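Local coordinates for protein teichoic acid D-alanine hydrolase (Staphylococcus aureus, PDB 5ZH8) that hydrolyses the D-alanyl esters of wall teichoic acid and lipoteichoic acid, affecting methicillin resistance, autolysis and cell wall structure, at residues 134-139 with 229-234; 144-149 with 224-229; 126-131 with 293-298; 156-161 with 219-224; 50-55 with 248-253. All coordinates share one frame; numbering follows the deposited sequence.

Contact 1: residues 134-139 with 229-234; sequences GLLLKQ and KSYAEN
Leu136 fills the angle between the Tyr231 ring and the backbone of Asn234, its two methyls dividing the work. CD1 meets the ring on the hydroxyl-bearing half, with Leu136 CD1 3.7 Å from Tyr231 CE2. The same methyl stands 4.2 Å from the ring centroid, 29° off the normal, an off-centre CH-pi contact. The second methyl turns to the first helical turn of 231-240, where Leu136 CD2 lies 3.4 Å from Asn234 O and reaches the Asn234 CB at 4.2 Å. Tyr231 can offer its ring because CG is anti to its backbone N (chi1 -179°), which sends the aromatic group across to helix 129-142. There its hydroxyl is hydrogen-bonded to Thr133 OG1 and Ser132 OG, so a polar end is satisfied within a buried contact that has no hydrogen bond across it. Buried Ser230 is the N-cap of this helix start, its OG accepting from Glu233 N at 3.0 Å.

The open side of segment 229-234 is looser: exposed Lys229 makes a long, weak ion pair with OE2 of partly exposed Glu233.

Helix 129-142 thus lies against the start of helix 231-240, and Gln139 NE2 ties it to the next turn through Lys238 O. Ile223 of helix 213-227 touches both Leu136 and Asn234, Ile239 adds to the packing on Leu136, and Asn48 of helix 47-55 covers Tyr231 and Ser230.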
# COMPACT_ATOMS: atom_id res chain seq x y z
N GLY A 134 17.65 -15.32 9.69
CA GLY A 134 17.35 -16.08 10.90
C GLY A 134 17.92 -17.49 10.85
O GLY A 134 18.44 -17.99 11.85
N LEU A 135 17.84 -18.14 9.69
CA LEU A 135 18.39 -19.48 9.52
C LEU A 135 19.90 -19.48 9.71
O LEU A 135 20.45 -20.39 10.33
CB LEU A 135 18.04 -20.04 8.14
CG LEU A 135 16.58 -20.50 7.99
CD1 LEU A 135 16.21 -20.62 6.52
CD2 LEU A 135 16.34 -21.81 8.72
N LEU A 136 20.57 -18.46 9.16
CA LEU A 136 22.00 -18.29 9.32
C LEU A 136 22.37 -18.07 10.78
O LEU A 136 23.37 -18.60 11.25
CB LEU A 136 22.50 -17.11 8.47
CG LEU A 136 22.47 -17.30 6.95
CD1 LEU A 136 22.77 -15.98 6.25
CD2 LEU A 136 23.46 -18.38 6.50
N LEU A 137 21.56 -17.29 11.49
CA LEU A 137 21.72 -17.08 12.94
C LEU A 137 21.65 -18.39 13.70
O LEU A 137 22.54 -18.72 14.48
CB LEU A 137 20.64 -16.14 13.48
CG LEU A 137 20.97 -14.65 13.57
CD1 LEU A 137 19.77 -13.92 14.16
CD2 LEU A 137 22.21 -14.38 14.40
N LYS A 138 20.58 -19.15 13.47
CA LYS A 138 20.39 -20.42 14.15
C LYS A 138 21.56 -21.36 13.85
O LYS A 138 22.07 -22.03 14.75
CB LYS A 138 19.06 -21.07 13.75
CG LYS A 138 18.79 -22.41 14.42
CD LYS A 138 18.65 -22.32 15.94
CE LYS A 138 17.28 -21.81 16.35
NZ LYS A 138 17.28 -21.23 17.72
N GLN A 139 21.97 -21.40 12.58
CA GLN A 139 23.14 -22.19 12.20
C GLN A 139 24.38 -21.80 13.02
O GLN A 139 25.08 -22.66 13.54
CB GLN A 139 23.43 -22.02 10.72
CG GLN A 139 22.54 -22.85 9.81
CD GLN A 139 22.73 -22.51 8.34
OE1 GLN A 139 23.33 -21.49 8.00
NE2 GLN A 139 22.23 -23.37 7.46
N LYS A 229 33.03 -13.40 6.69
CA LYS A 229 32.65 -13.64 5.31
C LYS A 229 31.39 -12.89 4.99
O LYS A 229 30.58 -12.62 5.87
CB LYS A 229 32.45 -15.14 5.06
CG LYS A 229 33.73 -15.95 5.16
CD LYS A 229 33.56 -17.35 4.57
CE LYS A 229 34.90 -18.04 4.41
NZ LYS A 229 35.84 -17.29 3.52
N SER A 230 31.21 -12.57 3.71
CA SER A 230 30.05 -11.80 3.28
C SER A 230 28.75 -12.55 3.56
O SER A 230 28.73 -13.78 3.62
CB SER A 230 30.16 -11.48 1.79
OG SER A 230 29.87 -12.62 0.99
N TYR A 231 27.67 -11.80 3.73
CA TYR A 231 26.34 -12.36 3.91
C TYR A 231 25.99 -13.27 2.74
O TYR A 231 25.50 -14.38 2.93
CB TYR A 231 25.30 -11.24 4.04
CG TYR A 231 23.89 -11.74 4.24
CD1 TYR A 231 23.07 -12.05 3.16
CD2 TYR A 231 23.36 -11.91 5.52
CE1 TYR A 231 21.77 -12.51 3.34
CE2 TYR A 231 22.07 -12.37 5.72
CZ TYR A 231 21.28 -12.67 4.62
OH TYR A 231 19.99 -13.13 4.80
N ALA A 232 26.26 -12.79 1.53
CA ALA A 232 25.98 -13.54 0.30
C ALA A 232 26.67 -14.90 0.29
O ALA A 232 26.09 -15.90 -0.13
CB ALA A 232 26.43 -12.73 -0.92
N GLU A 233 27.91 -14.93 0.75
CA GLU A 233 28.66 -16.17 0.84
C GLU A 233 28.07 -17.09 1.90
O GLU A 233 27.89 -18.28 1.66
CB GLU A 233 30.12 -15.88 1.15
CG GLU A 233 31.03 -17.09 1.06
CD GLU A 233 32.50 -16.74 1.06
OE1 GLU A 233 32.84 -15.54 1.10
OE2 GLU A 233 33.31 -17.69 1.04
N ASN A 234 27.77 -16.53 3.07
CA ASN A 234 27.17 -17.31 4.14
C ASN A 234 25.84 -17.90 3.68
O ASN A 234 25.57 -19.08 3.93
CB ASN A 234 26.98 -16.47 5.41
CG ASN A 234 28.27 -16.31 6.21
OD1 ASN A 234 28.67 -15.19 6.54
ND2 ASN A 234 28.91 -17.42 6.56

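Contact 2: residues 144-149 with 224-229; sequences HKININ and EEVTGK
Ile146 and Val226 join two helix exits: the loop that follows helix 129-142, which His144 ends in a Schellman motif with positive phi, and the last turn of helix 213-227. The touch is methyl against methyl, Ile146 CG2 lying 3.9 Å from Val226 CG1, and the two side chains run at about a right angle to each other. In Ile146, CG1 sits between the backbone N and the carbonyl carbon (chi1 67°). This leaves CG2 as the branch that reaches Val226, while the residue also packs on Leu137 and Glu141 of helix 129-142. Val226 presents its CG1, the methyl anti to its own carbonyl carbon. The backbone adds a more distant approach, Lys145 O standing 4.5 Å from Val226 CG1.

Toward solvent the chemistry becomes polar. The amino group of exposed Lys145 forms a salt bridge with Glu143. Just past Val226 the helix ends at Gly228, whose phi of 63° takes the chain out of the helical path. Thr227 OG1 accepts from Lys229 N at 3.2 Å, an ST turn that spans this exit. A buried link to the start of helix 231-240 is made by Glu224 OE2, which accepts from Tyr231 N.

Tyr155 of helix 152-155 touches both Ile146 and Val226, while Leu140 of helix 129-142 meets Val226 and Leu167 of helix 167-171 meets Ile146.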
# COMPACT_ATOMS: atom_id res chain seq x y z
N HIS A 144 28.24 -22.84 17.58
CA HIS A 144 28.84 -22.29 18.80
C HIS A 144 29.69 -21.05 18.53
O HIS A 144 30.70 -20.81 19.19
CB HIS A 144 29.65 -23.35 19.56
CG HIS A 144 29.02 -24.71 19.58
ND1 HIS A 144 28.16 -25.13 20.57
CD2 HIS A 144 29.14 -25.75 18.71
CE1 HIS A 144 27.77 -26.37 20.31
NE2 HIS A 144 28.35 -26.76 19.20
N LYS A 145 29.25 -20.26 17.55
CA LYS A 145 29.90 -19.00 17.18
C LYS A 145 29.17 -17.79 17.74
O LYS A 145 29.78 -16.75 17.91
CB LYS A 145 30.01 -18.89 15.66
CG LYS A 145 31.00 -19.87 15.05
CD LYS A 145 31.49 -19.40 13.69
CE LYS A 145 32.41 -20.42 13.06
NZ LYS A 145 31.68 -21.67 12.71
N ILE A 146 27.88 -17.93 18.01
CA ILE A 146 27.11 -16.89 18.70
C ILE A 146 26.20 -17.52 19.75
O ILE A 146 25.87 -18.69 19.67
CB ILE A 146 26.23 -16.06 17.74
CG1 ILE A 146 25.11 -16.92 17.14
CG2 ILE A 146 27.08 -15.44 16.64
CD1 ILE A 146 24.25 -16.20 16.13
N ASN A 147 25.80 -16.72 20.73
CA ASN A 147 24.76 -17.11 21.66
C ASN A 147 23.67 -16.05 21.61
O ASN A 147 23.95 -14.85 21.71
CB ASN A 147 25.32 -17.24 23.07
CG ASN A 147 24.40 -17.99 24.00
OD1 ASN A 147 23.36 -17.47 24.43
ND2 ASN A 147 24.77 -19.22 24.32
N ILE A 148 22.43 -16.49 21.46
CA ILE A 148 21.33 -15.57 21.14
C ILE A 148 21.03 -14.55 22.24
O ILE A 148 20.49 -13.48 21.97
CB ILE A 148 20.05 -16.34 20.74
CG1 ILE A 148 19.15 -15.48 19.85
CG2 ILE A 148 19.31 -16.84 21.98
CD1 ILE A 148 19.78 -15.11 18.52
N ASN A 149 21.38 -14.87 23.49
CA ASN A 149 21.15 -13.95 24.60
C ASN A 149 22.33 -13.04 24.91
O ASN A 149 22.23 -12.16 25.76
CB ASN A 149 20.75 -14.75 25.84
CG ASN A 149 19.42 -15.45 25.65
OD1 ASN A 149 18.36 -14.80 25.54
ND2 ASN A 149 19.45 -16.78 25.58
N GLU A 224 28.20 -11.44 9.29
CA GLU A 224 29.41 -11.16 8.53
C GLU A 224 30.64 -11.06 9.43
O GLU A 224 31.70 -11.59 9.09
CB GLU A 224 29.26 -9.87 7.71
CG GLU A 224 28.38 -10.03 6.49
CD GLU A 224 28.40 -8.82 5.59
OE1 GLU A 224 28.79 -7.72 6.06
OE2 GLU A 224 28.04 -8.96 4.40
N GLU A 225 30.49 -10.38 10.57
CA GLU A 225 31.60 -10.12 11.48
C GLU A 225 32.11 -11.39 12.15
O GLU A 225 33.32 -11.57 12.26
CB GLU A 225 31.17 -9.10 12.55
CG GLU A 225 32.31 -8.51 13.36
CD GLU A 225 33.18 -7.55 12.56
OE1 GLU A 225 32.65 -6.87 11.65
OE2 GLU A 225 34.39 -7.48 12.86
N VAL A 226 31.20 -12.26 12.61
CA VAL A 226 31.59 -13.49 13.31
C VAL A 226 32.18 -14.52 12.37
O VAL A 226 33.06 -15.28 12.76
CB VAL A 226 30.43 -14.15 14.09
CG1 VAL A 226 29.89 -13.21 15.16
CG2 VAL A 226 29.33 -14.62 13.16
N THR A 227 31.69 -14.55 11.13
CA THR A 227 32.14 -15.52 10.13
C THR A 227 33.34 -15.00 9.33
O THR A 227 34.04 -15.77 8.68
CB THR A 227 31.02 -15.87 9.13
OG1 THR A 227 30.67 -14.72 8.36
CG2 THR A 227 29.78 -16.38 9.86
N GLY A 228 33.56 -13.68 9.37
CA GLY A 228 34.57 -13.05 8.55
C GLY A 228 34.30 -13.20 7.06
O GLY A 228 35.22 -13.13 6.25
N LYS A 229 33.03 -13.40 6.69
CA LYS A 229 32.65 -13.64 5.31
C LYS A 229 31.39 -12.89 4.99
O LYS A 229 30.58 -12.62 5.87
CB LYS A 229 32.45 -15.14 5.06
CG LYS A 229 33.73 -15.95 5.16
CD LYS A 229 33.56 -17.35 4.57
CE LYS A 229 34.90 -18.04 4.41
NZ LYS A 229 35.84 -17.29 3.52

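Contact 3: residues 126-131 with 293-298; sequences GSAQKF and TDMGKL
Apolar contacts alone link Phe131 and Ala128 to Leu298 and Met295. Leu298 CD2 comes obliquely to the CD2-CE2 bond of the Phe131 ring, 3.8 Å from Phe131 CE2 and a little farther from CD2 of the ring. Both residues hold CG anti to the backbone N (chi1 178° for Phe131, 170° for Leu298), which directs each side chain off its own helix. The two side chains slide past each other in opposite directions. One turn earlier the packing is wider: the Ala128 CB lies 4.4 Å from Met295 CE, the bent thioether bringing its terminal methyl nearer than the direction of its CB would suggest. A further aromatic neighbour is Phe333, whose ring meets that of Phe131 with the planes at about 75°.

Residues 127-130, Ser-Ala-Gln-Lys, match the SxxK motif of the penicillin-binding protein and serine beta-lactamase superfamily, in which the serine is the nucleophile. Ala128, inside the motif, and Phe131, just after it, make the contact, while Ser127 and Lys130 point in another direction.

Hydrogen bonds stay within each segment or go to third parties. Lys130 NZ is bonded to Ser127 OG at 2.8 Å and forms a salt bridge with Asp213, while Ser127 OG is also hydrogen-bonded to Tyr211 OH. On helix 292-303, Asp294 OD2 accepts from His247 N and is hydrogen-bonded to Thr248 OG1.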
# COMPACT_ATOMS: atom_id res chain seq x y z
N GLY A 126 11.45 -9.07 -0.22
CA GLY A 126 11.49 -8.08 0.85
C GLY A 126 11.73 -8.69 2.22
O GLY A 126 12.62 -9.53 2.39
N SER A 127 10.91 -8.31 3.18
CA SER A 127 11.09 -8.71 4.58
C SER A 127 11.12 -10.22 4.82
O SER A 127 11.53 -10.66 5.90
CB SER A 127 9.99 -8.10 5.43
OG SER A 127 10.34 -8.19 6.79
N ALA A 128 10.70 -11.01 3.84
CA ALA A 128 10.82 -12.46 3.94
C ALA A 128 12.28 -12.94 3.90
O ALA A 128 12.56 -14.07 4.29
CB ALA A 128 10.00 -13.15 2.86
N GLN A 129 13.21 -12.09 3.45
CA GLN A 129 14.64 -12.42 3.53
C GLN A 129 15.12 -12.53 4.98
O GLN A 129 16.10 -13.21 5.25
CB GLN A 129 15.52 -11.42 2.79
CG GLN A 129 16.95 -11.94 2.58
CD GLN A 129 17.87 -10.93 1.93
OE1 GLN A 129 17.64 -9.73 1.98
NE2 GLN A 129 18.94 -11.43 1.31
N LYS A 130 14.43 -11.87 5.90
CA LYS A 130 14.74 -12.02 7.33
C LYS A 130 14.77 -13.50 7.78
O LYS A 130 15.49 -13.84 8.71
CB LYS A 130 13.75 -11.24 8.18
CG LYS A 130 13.87 -9.73 8.03
CD LYS A 130 12.98 -9.01 9.02
CE LYS A 130 13.15 -7.50 8.92
NZ LYS A 130 12.77 -6.98 7.58
N PHE A 131 13.98 -14.35 7.13
CA PHE A 131 13.98 -15.79 7.38
C PHE A 131 15.33 -16.41 7.02
O PHE A 131 15.86 -17.23 7.76
CB PHE A 131 12.83 -16.46 6.60
CG PHE A 131 12.77 -17.96 6.77
CD1 PHE A 131 12.83 -18.56 8.02
CD2 PHE A 131 12.61 -18.78 5.65
CE1 PHE A 131 12.76 -19.93 8.16
CE2 PHE A 131 12.54 -20.16 5.78
CZ PHE A 131 12.62 -20.74 7.04
N THR A 293 8.50 -21.30 -6.33
CA THR A 293 8.87 -22.72 -6.22
C THR A 293 10.05 -22.92 -5.27
O THR A 293 10.01 -23.82 -4.43
CB THR A 293 9.21 -23.34 -7.59
OG1 THR A 293 10.27 -22.61 -8.20
CG2 THR A 293 8.00 -23.33 -8.50
N ASP A 294 11.08 -22.09 -5.41
CA ASP A 294 12.26 -22.15 -4.53
C ASP A 294 11.92 -21.90 -3.07
O ASP A 294 12.50 -22.53 -2.18
CB ASP A 294 13.34 -21.16 -4.98
CG ASP A 294 14.43 -21.80 -5.83
OD1 ASP A 294 14.15 -22.81 -6.52
OD2 ASP A 294 15.57 -21.30 -5.80
N MET A 295 10.99 -20.97 -2.82
CA MET A 295 10.56 -20.69 -1.45
C MET A 295 9.88 -21.89 -0.82
O MET A 295 10.12 -22.20 0.34
CB MET A 295 9.62 -19.48 -1.42
CG MET A 295 9.10 -19.13 -0.03
SD MET A 295 10.30 -18.99 1.31
CE MET A 295 10.59 -17.22 1.33
N GLY A 296 9.03 -22.57 -1.58
CA GLY A 296 8.41 -23.80 -1.12
C GLY A 296 9.44 -24.90 -0.94
O GLY A 296 9.41 -25.64 0.04
N LYS A 297 10.37 -24.99 -1.90
CA LYS A 297 11.46 -25.95 -1.84
C LYS A 297 12.31 -25.75 -0.58
O LYS A 297 12.76 -26.71 0.03
CB LYS A 297 12.33 -25.82 -3.11
CG LYS A 297 13.41 -26.88 -3.24
CD LYS A 297 14.35 -26.62 -4.41
CE LYS A 297 13.69 -26.90 -5.76
NZ LYS A 297 14.68 -26.89 -6.87
N LEU A 298 12.51 -24.49 -0.20
CA LEU A 298 13.24 -24.15 1.03
C LEU A 298 12.51 -24.62 2.29
O LEU A 298 13.10 -25.27 3.14
CB LEU A 298 13.46 -22.64 1.11
CG LEU A 298 13.98 -22.06 2.42
CD1 LEU A 298 15.35 -22.64 2.76
CD2 LEU A 298 14.01 -20.55 2.33

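Contact 4: residues 156-161 with 219-224; sequences LPWFKT and LAKVIE
Leu156 and Trp158, brought together by a type I beta turn from Leu156 to Phe159, close on the aliphatic part of Lys221 in helix 213-227. Lys221 CG is met by both residues. Both Leu156 methyls rest against it, with Leu156 CD2 3.8 Å from Lys221 CG and CD1 nearly as near. The indole comes at about a right angle, placing Trp158 CZ2 4.0 Å from Lys221 CG. A neighbouring touch, Leu156 CD2 to Val222 CG2 at 4.2 Å, extends the patch one residue along the helix.

Behind this first shell, Leu156 supports the indole from within its own turn, its CG lying 3.8 Å above the plane of the Trp158 ring toward the rim. Phe159 N closes the turn on Leu156 O at 2.9 Å. Val193 packs on Trp158, and Lys194 makes a cation-pi contact with the indole, so helix 189-199 also contacts the ring.

Lys221 runs anti at chi1 (-172°) and then bends at chi2 and chi3, which takes its amino group past the apolar patch to a salt bridge with Asp190 and to Glu224, whose OE1 takes Lys221 NZ at 2.7 Å, nearly along its C-O bond.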
# COMPACT_ATOMS: atom_id res chain seq x y z
N LEU A 156 29.98 -7.41 17.60
CA LEU A 156 30.12 -6.24 16.74
C LEU A 156 30.53 -5.04 17.60
O LEU A 156 29.72 -4.15 17.84
CB LEU A 156 28.79 -6.00 16.01
CG LEU A 156 28.81 -5.20 14.71
CD1 LEU A 156 29.81 -5.77 13.69
CD2 LEU A 156 27.40 -5.17 14.13
N PRO A 157 31.80 -5.03 18.06
CA PRO A 157 32.35 -4.08 19.06
C PRO A 157 31.97 -2.62 18.86
O PRO A 157 31.69 -1.92 19.83
CB PRO A 157 33.86 -4.25 18.90
CG PRO A 157 34.03 -5.65 18.43
CD PRO A 157 32.82 -6.00 17.62
N TRP A 158 31.97 -2.16 17.61
CA TRP A 158 31.69 -0.75 17.30
C TRP A 158 30.21 -0.38 17.43
O TRP A 158 29.89 0.79 17.64
CB TRP A 158 32.22 -0.35 15.92
CG TRP A 158 31.88 -1.27 14.79
CD1 TRP A 158 32.64 -2.32 14.33
CD2 TRP A 158 30.71 -1.23 13.97
NE1 TRP A 158 32.01 -2.93 13.28
CE2 TRP A 158 30.82 -2.28 13.03
CE3 TRP A 158 29.58 -0.41 13.94
CZ2 TRP A 158 29.84 -2.54 12.07
CZ3 TRP A 158 28.61 -0.66 12.98
CH2 TRP A 158 28.75 -1.71 12.06
N PHE A 159 29.31 -1.36 17.33
CA PHE A 159 27.89 -1.11 17.53
C PHE A 159 27.58 -0.87 19.01
O PHE A 159 27.06 -1.74 19.71
CB PHE A 159 27.04 -2.27 16.98
CG PHE A 159 25.60 -1.91 16.77
CD1 PHE A 159 25.19 -1.36 15.57
CD2 PHE A 159 24.66 -2.11 17.78
CE1 PHE A 159 23.87 -1.01 15.37
CE2 PHE A 159 23.33 -1.76 17.59
CZ PHE A 159 22.94 -1.21 16.38
N LYS A 160 27.91 0.34 19.48
CA LYS A 160 27.70 0.72 20.87
C LYS A 160 26.36 1.42 21.03
O LYS A 160 25.91 2.12 20.13
CB LYS A 160 28.84 1.60 21.37
CG LYS A 160 29.72 0.95 22.44
CD LYS A 160 28.93 0.59 23.69
CE LYS A 160 29.82 0.48 24.93
NZ LYS A 160 29.02 0.09 26.12
N THR A 161 25.75 1.23 22.19
CA THR A 161 24.37 1.65 22.43
C THR A 161 24.13 1.97 23.90
O THR A 161 24.69 1.32 24.78
CB THR A 161 23.39 0.54 21.96
OG1 THR A 161 22.13 0.69 22.62
CG2 THR A 161 23.95 -0.85 22.27
N LEU A 219 21.76 -7.73 12.43
CA LEU A 219 21.99 -9.18 12.54
C LEU A 219 22.77 -9.72 11.35
O LEU A 219 23.61 -10.60 11.51
CB LEU A 219 20.67 -9.94 12.67
CG LEU A 219 19.97 -9.88 14.03
CD1 LEU A 219 18.62 -10.58 13.95
CD2 LEU A 219 20.84 -10.44 15.14
N ALA A 220 22.48 -9.20 10.16
CA ALA A 220 23.23 -9.58 8.97
C ALA A 220 24.71 -9.20 9.11
O ALA A 220 25.58 -9.95 8.70
CB ALA A 220 22.62 -8.93 7.73
N LYS A 221 24.98 -8.03 9.69
CA LYS A 221 26.36 -7.59 9.90
C LYS A 221 27.05 -8.43 10.98
O LYS A 221 28.25 -8.73 10.87
CB LYS A 221 26.40 -6.11 10.28
CG LYS A 221 27.80 -5.51 10.32
CD LYS A 221 28.42 -5.45 8.93
CE LYS A 221 29.89 -5.84 8.96
NZ LYS A 221 30.40 -6.20 7.60
N VAL A 222 26.29 -8.81 12.01
CA VAL A 222 26.78 -9.73 13.05
C VAL A 222 27.25 -11.03 12.39
O VAL A 222 28.34 -11.54 12.69
CB VAL A 222 25.69 -10.02 14.11
CG1 VAL A 222 26.07 -11.21 14.99
CG2 VAL A 222 25.43 -8.79 14.98
N ILE A 223 26.43 -11.56 11.49
CA ILE A 223 26.77 -12.76 10.74
C ILE A 223 28.08 -12.56 9.99
O ILE A 223 28.97 -13.40 10.06
CB ILE A 223 25.65 -13.16 9.74
CG1 ILE A 223 24.41 -13.64 10.50
CG2 ILE A 223 26.12 -14.25 8.78
CD1 ILE A 223 23.15 -13.67 9.67
N GLU A 224 28.20 -11.44 9.29
CA GLU A 224 29.41 -11.16 8.53
C GLU A 224 30.64 -11.06 9.43
O GLU A 224 31.70 -11.59 9.09
CB GLU A 224 29.26 -9.87 7.71
CG GLU A 224 28.38 -10.03 6.49
CD GLU A 224 28.40 -8.82 5.59
OE1 GLU A 224 28.79 -7.72 6.06
OE2 GLU A 224 28.04 -8.96 4.40

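Contact 5: residues 50-55 with 248-253; sequences KYLVDR and TAFYDE
Leu52 drives into the corner formed by Phe250 and Glu253. From the helix its CB points toward segment 248-253, and CG, beside the backbone N (chi1 -66°), splits into two methyls. CD1 meets the start of the aromatic side chain, with Leu52 CD1 4.1 Å from Phe250 CB. Leu52 CD2 is 3.9 Å from Phe250 CD2 on the ring and also lies against the carboxylate, 3.7 Å from Glu253 CD and nearly equidistant from both of its oxygens. Leu52 crosses each partner at about a right angle.

Both oxygens of this carboxylate are hydrogen-bonded. Glu253 OE2 accepts from Phe250 N at 2.8 Å with a nearly straight bond, on its anti side and 18° out of the carboxylate plane, and is also hydrogen-bonded to Tyr236 OH. OE1 accepts from Asn56 ND2. Arg55 lies nearby, its NE 4.5 Å from Glu253 OE1, too far for a salt bridge; its guanidinium pairs with Asp241 and makes a cation-pi contact with Tyr236.

Phe250 to Glu253 form a type I beta turn, tied back to its first residue by the Glu253 side chain, where outermost strand 248-250 of the three-stranded antiparallel sheet ends against helix 47-55.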
# COMPACT_ATOMS: atom_id res chain seq x y z
N LYS A 50 31.93 -8.70 -4.29
CA LYS A 50 33.14 -9.40 -4.62
C LYS A 50 32.80 -10.84 -4.77
O LYS A 50 33.04 -11.42 -5.80
CB LYS A 50 34.14 -9.27 -3.49
CG LYS A 50 35.42 -8.56 -3.83
CD LYS A 50 35.65 -7.42 -2.86
CE LYS A 50 37.07 -7.40 -2.35
NZ LYS A 50 37.38 -6.11 -1.69
N TYR A 51 32.21 -11.42 -3.72
CA TYR A 51 31.89 -12.85 -3.72
C TYR A 51 30.99 -13.24 -4.89
O TYR A 51 31.25 -14.23 -5.58
CB TYR A 51 31.23 -13.26 -2.41
CG TYR A 51 30.65 -14.66 -2.49
CD1 TYR A 51 31.48 -15.77 -2.45
CD2 TYR A 51 29.28 -14.87 -2.67
CE1 TYR A 51 30.97 -17.05 -2.55
CE2 TYR A 51 28.76 -16.15 -2.77
CZ TYR A 51 29.62 -17.23 -2.71
OH TYR A 51 29.13 -18.51 -2.83
N LEU A 52 29.92 -12.48 -5.09
CA LEU A 52 28.91 -12.80 -6.11
C LEU A 52 29.44 -12.70 -7.53
O LEU A 52 29.12 -13.53 -8.38
CB LEU A 52 27.70 -11.89 -5.95
CG LEU A 52 26.92 -12.09 -4.66
CD1 LEU A 52 26.04 -10.89 -4.39
CD2 LEU A 52 26.11 -13.37 -4.71
N VAL A 53 30.24 -11.67 -7.80
CA VAL A 53 30.83 -11.49 -9.13
C VAL A 53 31.68 -12.70 -9.49
O VAL A 53 31.55 -13.25 -10.58
CB VAL A 53 31.67 -10.19 -9.24
CG1 VAL A 53 32.49 -10.16 -10.53
CG2 VAL A 53 30.77 -8.96 -9.16
N ASP A 54 32.52 -13.14 -8.55
CA ASP A 54 33.42 -14.26 -8.78
C ASP A 54 32.64 -15.57 -8.91
O ASP A 54 32.99 -16.43 -9.73
CB ASP A 54 34.44 -14.38 -7.66
CG ASP A 54 35.41 -15.52 -7.89
OD1 ASP A 54 36.30 -15.38 -8.75
OD2 ASP A 54 35.27 -16.56 -7.22
N ARG A 55 31.60 -15.70 -8.10
CA ARG A 55 30.72 -16.85 -8.14
C ARG A 55 30.03 -17.00 -9.50
O ARG A 55 29.87 -18.11 -10.00
CB ARG A 55 29.66 -16.71 -7.03
CG ARG A 55 28.73 -17.91 -6.89
CD ARG A 55 27.44 -17.51 -6.21
NE ARG A 55 26.40 -18.51 -6.39
CZ ARG A 55 26.32 -19.66 -5.72
NH1 ARG A 55 27.22 -19.99 -4.80
NH2 ARG A 55 25.32 -20.49 -6.00
N THR A 248 16.97 -18.54 -7.08
CA THR A 248 16.94 -17.55 -6.02
C THR A 248 18.24 -16.77 -6.11
O THR A 248 19.32 -17.35 -6.24
CB THR A 248 16.89 -18.24 -4.64
OG1 THR A 248 15.66 -18.96 -4.51
CG2 THR A 248 17.03 -17.22 -3.51
N ALA A 249 18.14 -15.44 -6.04
CA ALA A 249 19.31 -14.61 -6.28
C ALA A 249 19.23 -13.25 -5.61
O ALA A 249 18.16 -12.74 -5.32
CB ALA A 249 19.54 -14.44 -7.78
N PHE A 250 20.41 -12.69 -5.35
CA PHE A 250 20.52 -11.32 -4.88
C PHE A 250 20.28 -10.40 -6.07
O PHE A 250 20.55 -10.76 -7.21
CB PHE A 250 21.90 -11.06 -4.25
CG PHE A 250 22.08 -11.71 -2.91
CD1 PHE A 250 21.63 -11.09 -1.76
CD2 PHE A 250 22.68 -12.95 -2.80
CE1 PHE A 250 21.79 -11.68 -0.52
CE2 PHE A 250 22.85 -13.56 -1.56
CZ PHE A 250 22.40 -12.92 -0.42
N TYR A 251 19.77 -9.21 -5.78
CA TYR A 251 19.26 -8.27 -6.80
C TYR A 251 20.15 -8.03 -8.03
O TYR A 251 19.64 -7.81 -9.13
CB TYR A 251 18.93 -6.92 -6.14
CG TYR A 251 20.15 -6.08 -5.81
CD1 TYR A 251 20.92 -6.34 -4.67
CD2 TYR A 251 20.53 -5.03 -6.63
CE1 TYR A 251 22.03 -5.57 -4.37
CE2 TYR A 251 21.65 -4.25 -6.34
CZ TYR A 251 22.39 -4.53 -5.21
OH TYR A 251 23.49 -3.75 -4.91
N ASP A 252 21.48 -8.04 -7.85
CA ASP A 252 22.39 -7.64 -8.92
C ASP A 252 23.14 -8.79 -9.59
O ASP A 252 24.05 -8.55 -10.39
CB ASP A 252 23.39 -6.60 -8.40
CG ASP A 252 23.93 -5.69 -9.50
OD1 ASP A 252 23.20 -5.42 -10.49
OD2 ASP A 252 25.10 -5.25 -9.39
N GLU A 253 22.77 -10.03 -9.30
CA GLU A 253 23.41 -11.18 -9.95
C GLU A 253 23.03 -11.23 -11.43
O GLU A 253 21.85 -11.15 -11.79
CB GLU A 253 23.05 -12.48 -9.22
CG GLU A 253 23.52 -12.53 -7.78
CD GLU A 253 23.44 -13.92 -7.17
OE1 GLU A 253 24.13 -14.85 -7.64
OE2 GLU A 253 22.69 -14.08 -6.18

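In the fold
Contact 3 is the innermost, its centre about 4 Å from the centre of the chain, and sets apolar packing beside the polar SxxK pair. The centres of contacts 2 and 4 lie farthest out, about 20 and 21 Å from the chain's centre; both use helix 213-227 and share Glu224. Contact 2 is partly buried, with one methyl pair and exposed Lys145 at its rim; contact 4 is buried, and its lysine also forms ion pairs with Glu224 and Asp190, outside the contact itself. Contacts 1 and 3 use helix 129-142 and meet where Tyr231 packs on Gln129. Contact 5 brings in helix 47-55, its Phe250 touching Tyr231 and Ala232 of contact 1; Thr248 and Asp294 join it to contact 3.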